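Local coordinates for S-adenosyl-L-methionine methyl transferase (Ruegeria pomeroyi DSS-3, PDB 3IHT), which binds S-adenosylmethionine and probably transfers its methyl group to an acceptor substrate, at residues G64-S76 / A85-T99. Numbering follows the deposited sequence.
Sequences GREIYVFERAVAS and AQLILGDIRETLPAT. With SAM (S-adenosylmethionine), chain C.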
loop_
_atom_site.group_PDB
_atom_site.type_symbol
_atom_site.label_atom_id
_atom_site.label_comp_id
_atom_site.label_asym_id
_atom_site.label_seq_id
_atom_site.Cartn_x
_atom_site.Cartn_y
_atom_site.Cartn_z
ATOM N N GLY A 64 0.472 -21.360 -17.130
ATOM C CA GLY A 64 0.807 -22.790 -17.138
ATOM C C GLY A 64 1.267 -23.428 -15.828
ATOM O O GLY A 64 1.863 -24.526 -15.842
ATOM N N ARG A 65 1.005 -22.738 -14.716
ATOM C CA ARG A 65 1.257 -23.234 -13.361
ATOM C C ARG A 65 0.078 -22.852 -12.482
ATOM O O ARG A 65 -0.562 -21.821 -12.700
ATOM C CB ARG A 65 2.523 -22.598 -12.785
ATOM C CG ARG A 65 3.791 -23.149 -13.365
ATOM C CD ARG A 65 5.010 -22.462 -12.740
ATOM N NE ARG A 65 5.415 -21.273 -13.493
ATOM C CZ ARG A 65 6.396 -20.471 -13.121
ATOM N NH1 ARG A 65 7.023 -20.690 -11.981
ATOM N NH2 ARG A 65 6.745 -19.433 -13.887
ATOM N N GLU A 66 -0.193 -23.693 -11.495
ATOM C CA GLU A 66 -1.224 -23.454 -10.486
ATOM C C GLU A 66 -0.665 -22.494 -9.455
ATOM O O GLU A 66 0.564 -22.460 -9.250
ATOM C CB GLU A 66 -1.632 -24.771 -9.781
ATOM C CG GLU A 66 -2.036 -25.916 -10.706
ATOM C CD GLU A 66 -2.831 -27.034 -10.005
ATOM O OE1 GLU A 66 -2.274 -27.731 -9.130
ATOM O OE2 GLU A 66 -4.015 -27.236 -10.369
ATOM N N ILE A 67 -1.540 -21.737 -8.803
ATOM C CA ILE A 67 -1.128 -20.879 -7.670
ATOM C C ILE A 67 -1.922 -21.356 -6.440
ATOM O O ILE A 67 -3.155 -21.348 -6.469
ATOM C CB ILE A 67 -1.376 -19.385 -7.877
ATOM C CG1 ILE A 67 -0.701 -18.855 -9.158
ATOM C CG2 ILE A 67 -0.913 -18.584 -6.583
ATOM C CD1 ILE A 67 -1.308 -17.525 -9.700
ATOM N N TYR A 68 -1.233 -21.828 -5.398
ATOM C CA TYR A 68 -1.861 -22.140 -4.110
ATOM C C TYR A 68 -1.601 -21.009 -3.120
ATOM O O TYR A 68 -0.465 -20.468 -3.025
ATOM C CB TYR A 68 -1.352 -23.448 -3.527
ATOM C CG TYR A 68 -1.788 -24.654 -4.273
ATOM C CD1 TYR A 68 -1.106 -25.048 -5.412
ATOM C CD2 TYR A 68 -2.925 -25.375 -3.892
ATOM C CE1 TYR A 68 -1.523 -26.160 -6.133
ATOM C CE2 TYR A 68 -3.361 -26.464 -4.635
ATOM C CZ TYR A 68 -2.638 -26.842 -5.744
ATOM O OH TYR A 68 -3.006 -27.923 -6.507
ATOM N N VAL A 69 -2.663 -20.638 -2.397
ATOM C CA VAL A 69 -2.654 -19.545 -1.452
ATOM C C VAL A 69 -2.762 -20.081 -0.041
ATOM O O VAL A 69 -3.670 -20.847 0.264
ATOM C CB VAL A 69 -3.829 -18.538 -1.758
ATOM C CG1 VAL A 69 -3.897 -17.461 -0.704
ATOM C CG2 VAL A 69 -3.667 -17.911 -3.114
ATOM N N PHE A 70 -1.817 -19.672 0.819
ATOM C CA PHE A 70 -1.755 -20.077 2.229
ATOM C C PHE A 70 -2.222 -18.887 3.060
ATOM O O PHE A 70 -1.678 -17.780 2.943
ATOM C CB PHE A 70 -0.328 -20.439 2.636
ATOM C CG PHE A 70 0.222 -21.672 1.963
ATOM C CD1 PHE A 70 0.515 -21.676 0.601
ATOM C CD2 PHE A 70 0.493 -22.802 2.705
ATOM C CE1 PHE A 70 1.057 -22.783 -0.011
ATOM C CE2 PHE A 70 1.045 -23.930 2.090
ATOM C CZ PHE A 70 1.329 -23.919 0.757
ATOM N N GLU A 71 -3.279 -19.062 3.826
ATOM C CA GLU A 71 -3.844 -17.945 4.587
ATOM C C GLU A 71 -4.616 -18.501 5.790
ATOM O O GLU A 71 -5.212 -19.581 5.726
ATOM C CB GLU A 71 -4.772 -17.094 3.671
ATOM C CG GLU A 71 -5.531 -16.007 4.328
ATOM C CD GLU A 71 -4.624 -15.007 5.072
ATOM O OE1 GLU A 71 -3.822 -14.321 4.416
ATOM O OE2 GLU A 71 -4.724 -14.915 6.302
ATOM N N ARG A 72 -4.579 -17.775 6.896
ATOM C CA ARG A 72 -5.263 -18.185 8.107
ATOM C C ARG A 72 -6.698 -17.670 8.117
ATOM O O ARG A 72 -7.576 -18.343 8.641
ATOM C CB ARG A 72 -4.497 -17.736 9.373
ATOM C CG ARG A 72 -4.446 -16.243 9.618
ATOM C CD ARG A 72 -3.406 -15.931 10.709
ATOM N NE ARG A 72 -2.880 -14.579 10.625
ATOM C CZ ARG A 72 -1.839 -14.145 11.330
ATOM N NH1 ARG A 72 -1.196 -14.968 12.145
ATOM N NH2 ARG A 72 -1.429 -12.894 11.200
ATOM N N ALA A 73 -6.941 -16.503 7.512
ATOM C CA ALA A 73 -8.284 -15.934 7.460
ATOM C C ALA A 73 -8.514 -15.160 6.153
ATOM O O ALA A 73 -7.853 -14.153 5.921
ATOM C CB ALA A 73 -8.462 -15.009 8.648
ATOM N N VAL A 74 -9.417 -15.635 5.302
ATOM C CA VAL A 74 -9.600 -15.000 3.997
ATOM C C VAL A 74 -10.425 -13.711 4.138
ATOM O O VAL A 74 -11.584 -13.737 4.587
ATOM C CB VAL A 74 -10.241 -15.951 2.996
ATOM C CG1 VAL A 74 -10.677 -15.234 1.706
ATOM C CG2 VAL A 74 -9.265 -17.155 2.728
ATOM N N ALA A 75 -9.847 -12.606 3.712
ATOM C CA ALA A 75 -10.537 -11.321 3.724
ATOM C C ALA A 75 -10.075 -10.522 2.514
ATOM O O ALA A 75 -9.847 -9.311 2.586
ATOM C CB ALA A 75 -10.210 -10.579 5.032
ATOM N N SER A 76 -9.918 -11.208 1.389
ATOM C CA SER A 76 -9.453 -10.577 0.164
ATOM C C SER A 76 -10.520 -9.732 -0.528
ATOM O O SER A 76 -11.719 -9.976 -0.396
ATOM C CB SER A 76 -8.979 -11.663 -0.836
ATOM O OG SER A 76 -9.878 -12.777 -0.836
ATOM N N ALA A 85 -10.224 -24.876 -3.972
ATOM C CA ALA A 85 -9.313 -26.000 -4.262
ATOM C C ALA A 85 -7.842 -25.578 -4.167
ATOM O O ALA A 85 -7.002 -26.410 -3.885
ATOM C CB ALA A 85 -9.604 -26.627 -5.655
ATOM N N GLN A 86 -7.581 -24.295 -4.348
ATOM C CA GLN A 86 -6.233 -23.728 -4.306
ATOM C C GLN A 86 -5.954 -22.943 -3.039
ATOM O O GLN A 86 -4.915 -22.293 -2.931
ATOM C CB GLN A 86 -5.959 -22.900 -5.544
ATOM C CG GLN A 86 -5.472 -23.774 -6.738
ATOM C CD GLN A 86 -6.600 -24.475 -7.362
ATOM O OE1 GLN A 86 -7.578 -23.843 -7.736
ATOM N NE2 GLN A 86 -6.510 -25.795 -7.460
ATOM N N LEU A 87 -6.864 -23.028 -2.073
ATOM C CA LEU A 87 -6.662 -22.415 -0.773
ATOM C C LEU A 87 -6.186 -23.472 0.216
ATOM O O LEU A 87 -6.788 -24.528 0.333
ATOM C CB LEU A 87 -7.966 -21.804 -0.314
ATOM C CG LEU A 87 -8.014 -21.240 1.082
ATOM C CD1 LEU A 87 -7.008 -20.051 1.248
ATOM C CD2 LEU A 87 -9.475 -20.832 1.411
ATOM N N ILE A 88 -5.100 -23.157 0.906
ATOM C CA ILE A 88 -4.564 -23.967 1.991
ATOM C C ILE A 88 -4.748 -23.155 3.246
ATOM O O ILE A 88 -3.957 -22.235 3.574
ATOM C CB ILE A 88 -3.092 -24.355 1.713
ATOM C CG1 ILE A 88 -3.045 -25.230 0.461
ATOM C CG2 ILE A 88 -2.493 -25.153 2.948
ATOM C CD1 ILE A 88 -1.664 -25.496 -0.139
ATOM N N LEU A 89 -5.822 -23.464 3.944
ATOM C CA LEU A 89 -6.280 -22.639 5.044
ATOM C C LEU A 89 -5.678 -23.094 6.370
ATOM O O LEU A 89 -5.684 -24.287 6.701
ATOM C CB LEU A 89 -7.816 -22.677 5.112
ATOM C CG LEU A 89 -8.480 -21.800 6.171
ATOM C CD1 LEU A 89 -8.481 -20.363 5.754
ATOM C CD2 LEU A 89 -9.919 -22.291 6.440
ATOM N N GLY A 90 -5.179 -22.131 7.123
ATOM C CA GLY A 90 -4.649 -22.382 8.455
ATOM C C GLY A 90 -3.340 -21.631 8.661
ATOM O O GLY A 90 -2.926 -20.795 7.862
ATOM N N ASP A 91 -2.713 -21.945 9.759
ATOM C CA ASP A 91 -1.460 -21.310 10.115
ATOM C C ASP A 91 -0.349 -22.032 9.375
ATOM O O ASP A 91 -0.231 -23.252 9.502
ATOM C CB ASP A 91 -1.257 -21.445 11.614
ATOM C CG ASP A 91 -0.127 -20.562 12.116
ATOM O OD1 ASP A 91 0.989 -20.623 11.570
ATOM O OD2 ASP A 91 -0.378 -19.750 13.032
ATOM N N ILE A 92 0.472 -21.280 8.643
ATOM C CA ILE A 92 1.524 -21.890 7.837
ATOM C C ILE A 92 2.517 -22.707 8.652
ATOM O O ILE A 92 3.177 -23.576 8.112
ATOM C CB ILE A 92 2.269 -20.909 6.916
ATOM C CG1 ILE A 92 2.990 -19.834 7.709
ATOM C CG2 ILE A 92 1.290 -20.277 5.892
ATOM C CD1 ILE A 92 3.882 -18.940 6.812
ATOM N N ARG A 93 2.582 -22.481 9.957
ATOM C CA ARG A 93 3.483 -23.285 10.773
ATOM C C ARG A 93 3.033 -24.756 10.809
ATOM O O ARG A 93 3.874 -25.664 10.961
ATOM C CB ARG A 93 3.650 -22.643 12.171
ATOM C CG ARG A 93 4.420 -21.303 12.092
ATOM C CD ARG A 93 4.298 -20.409 13.343
ATOM N NE ARG A 93 2.923 -20.001 13.636
ATOM C CZ ARG A 93 2.563 -19.300 14.709
ATOM N NH1 ARG A 93 3.488 -18.872 15.571
ATOM N NH2 ARG A 93 1.280 -18.987 14.910
ATOM N N GLU A 94 1.729 -25.002 10.641
ATOM C CA GLU A 94 1.216 -26.347 10.486
ATOM C C GLU A 94 0.973 -26.732 9.026
ATOM O O GLU A 94 1.233 -27.861 8.634
ATOM C CB GLU A 94 -0.094 -26.533 11.260
ATOM C CG GLU A 94 0.095 -26.642 12.775
ATOM C CD GLU A 94 0.344 -25.287 13.422
ATOM O OE1 GLU A 94 -0.522 -24.379 13.255
ATOM O OE2 GLU A 94 1.398 -25.130 14.095
ATOM N N THR A 95 0.455 -25.808 8.225
ATOM C CA THR A 95 0.075 -26.154 6.856
ATOM C C THR A 95 1.256 -26.346 5.893
ATOM O O THR A 95 1.138 -27.114 4.953
ATOM C CB THR A 95 -0.928 -25.162 6.235
ATOM O OG1 THR A 95 -0.292 -23.902 6.012
ATOM C CG2 THR A 95 -2.189 -25.010 7.099
ATOM N N LEU A 96 2.379 -25.687 6.114
ATOM C CA LEU A 96 3.557 -25.966 5.284
ATOM C C LEU A 96 4.016 -27.432 5.421
ATOM O O LEU A 96 4.132 -28.136 4.409
ATOM C CB LEU A 96 4.687 -24.946 5.486
ATOM C CG LEU A 96 4.508 -23.620 4.727
ATOM C CD1 LEU A 96 5.494 -22.557 5.172
ATOM C CD2 LEU A 96 4.679 -23.867 3.188
ATOM N N PRO A 97 4.224 -27.924 6.657
ATOM C CA PRO A 97 4.607 -29.332 6.764
ATOM C C PRO A 97 3.549 -30.290 6.204
ATOM O O PRO A 97 3.875 -31.274 5.566
ATOM C CB PRO A 97 4.768 -29.543 8.271
ATOM C CG PRO A 97 5.089 -28.234 8.807
ATOM C CD PRO A 97 4.405 -27.203 7.924
ATOM N N ALA A 98 2.281 -29.983 6.411
ATOM C CA ALA A 98 1.191 -30.810 5.848
ATOM C C ALA A 98 1.235 -30.841 4.299
ATOM O O ALA A 98 1.035 -31.908 3.647
ATOM C CB ALA A 98 -0.170 -30.315 6.332
ATOM N N THR A 99 1.488 -29.680 3.713
ATOM C CA THR A 99 1.555 -29.550 2.272
ATOM C C THR A 99 2.780 -30.285 1.721
ATOM O O THR A 99 2.727 -30.848 0.632
ATOM C CB THR A 99 1.539 -28.061 1.850
ATOM O OG1 THR A 99 0.331 -27.465 2.366
ATOM C CG2 THR A 99 1.592 -27.936 0.324
HETATM N N SAM C . 0.773 -9.726 -0.300
HETATM C CA SAM C . -0.618 -9.298 0.071
HETATM C C SAM C . -1.193 -8.299 -0.961
HETATM O O SAM C . -2.323 -7.771 -0.815
HETATM O OXT SAM C . -0.467 -7.927 -1.914
HETATM C CB SAM C . -0.699 -8.755 1.512
HETATM C CG SAM C . -0.511 -9.815 2.622
HETATM S SD SAM C . -0.736 -9.146 4.330
HETATM C CE SAM C . 0.697 -8.022 4.362
HETATM C "C5'" SAM C . -0.140 -10.601 5.296
HETATM C "C4'" SAM C . -1.057 -11.816 5.294
HETATM O "O4'" SAM C . -0.329 -12.933 5.847
HETATM C "C3'" SAM C . -2.326 -11.655 6.138
HETATM O "O3'" SAM C . -3.509 -11.945 5.393
HETATM C "C2'" SAM C . -2.130 -12.602 7.318
HETATM O "O2'" SAM C . -3.309 -13.178 7.913
HETATM C "C1'" SAM C . -1.220 -13.651 6.698
HETATM N N9 SAM C . -0.463 -14.422 7.720
HETATM C C8 SAM C . 0.454 -13.918 8.624
HETATM N N7 SAM C . 0.938 -14.942 9.372
HETATM C C5 SAM C . 0.340 -16.091 8.971
HETATM C C6 SAM C . 0.480 -17.414 9.393
HETATM N N6 SAM C . 1.302 -17.751 10.415
HETATM N N1 SAM C . -0.263 -18.373 8.729
HETATM C C2 SAM C . -1.138 -18.075 7.706
HETATM N N3 SAM C . -1.283 -16.747 7.302
HETATM C C4 SAM C . -0.542 -15.785 7.921
#
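Phe70 of strand 67-71 lies side by side with Ile88 of strand 87-89, and Ile88 CD1 sits over one face of the ring, 3.9 Å from its centroid. Thr95 OG1 meets the same ring at its edge, while Ile92 CG2 packs against Phe70 CB at 3.6 Å; Leu96 CD2 and Thr99 OG1, on the same helix, approach Phe70 CE2. Further back, Gln86 CG rests over a face of Tyr68. The two strands run parallel, joined by four backbone hydrogen bonds from Val69 N to Gln86 O through to Gly90 N to Glu71 O.

Where the strands end, both segments take hold of S-adenosylmethionine. Glu71 CG stands anti to the backbone N (chi1 174°), and the bend at chi2 turns the carboxylate to the ribose: OE1 accepts from O3' at 2.6 Å and OE2 from O2' at 2.8 Å. The Arg72 guanidinium lies flat over the adenine near N7. On the adenine edge, Ile92 N donates to SAM N1 at 3.0 Å. Beside it, SAM N6 donates to Asp91 OD1 at 3.1 Å.

Asp91 also caps helix 92-99 through Arg93 N, and Arg93 grips its carboxylate side-on, NE to OD1 and NH2 to OD2. With alanine in place of Asp91, N6 would probably lose this acceptor, Arg93 N its capping partner, and the Arg93 guanidinium the carboxylate that fixes it.

Leu49 N is also hydrogen-bonded to Glu71 OE1, which helps place the carboxylate. In this Rossmann-like methyltransferase sheet, strand 67-71 lies between 44-47 and the outermost strand 87-89, with helix 53-61 against Ile67 and Val69, and helix 119-133 against Ile92 and Leu96.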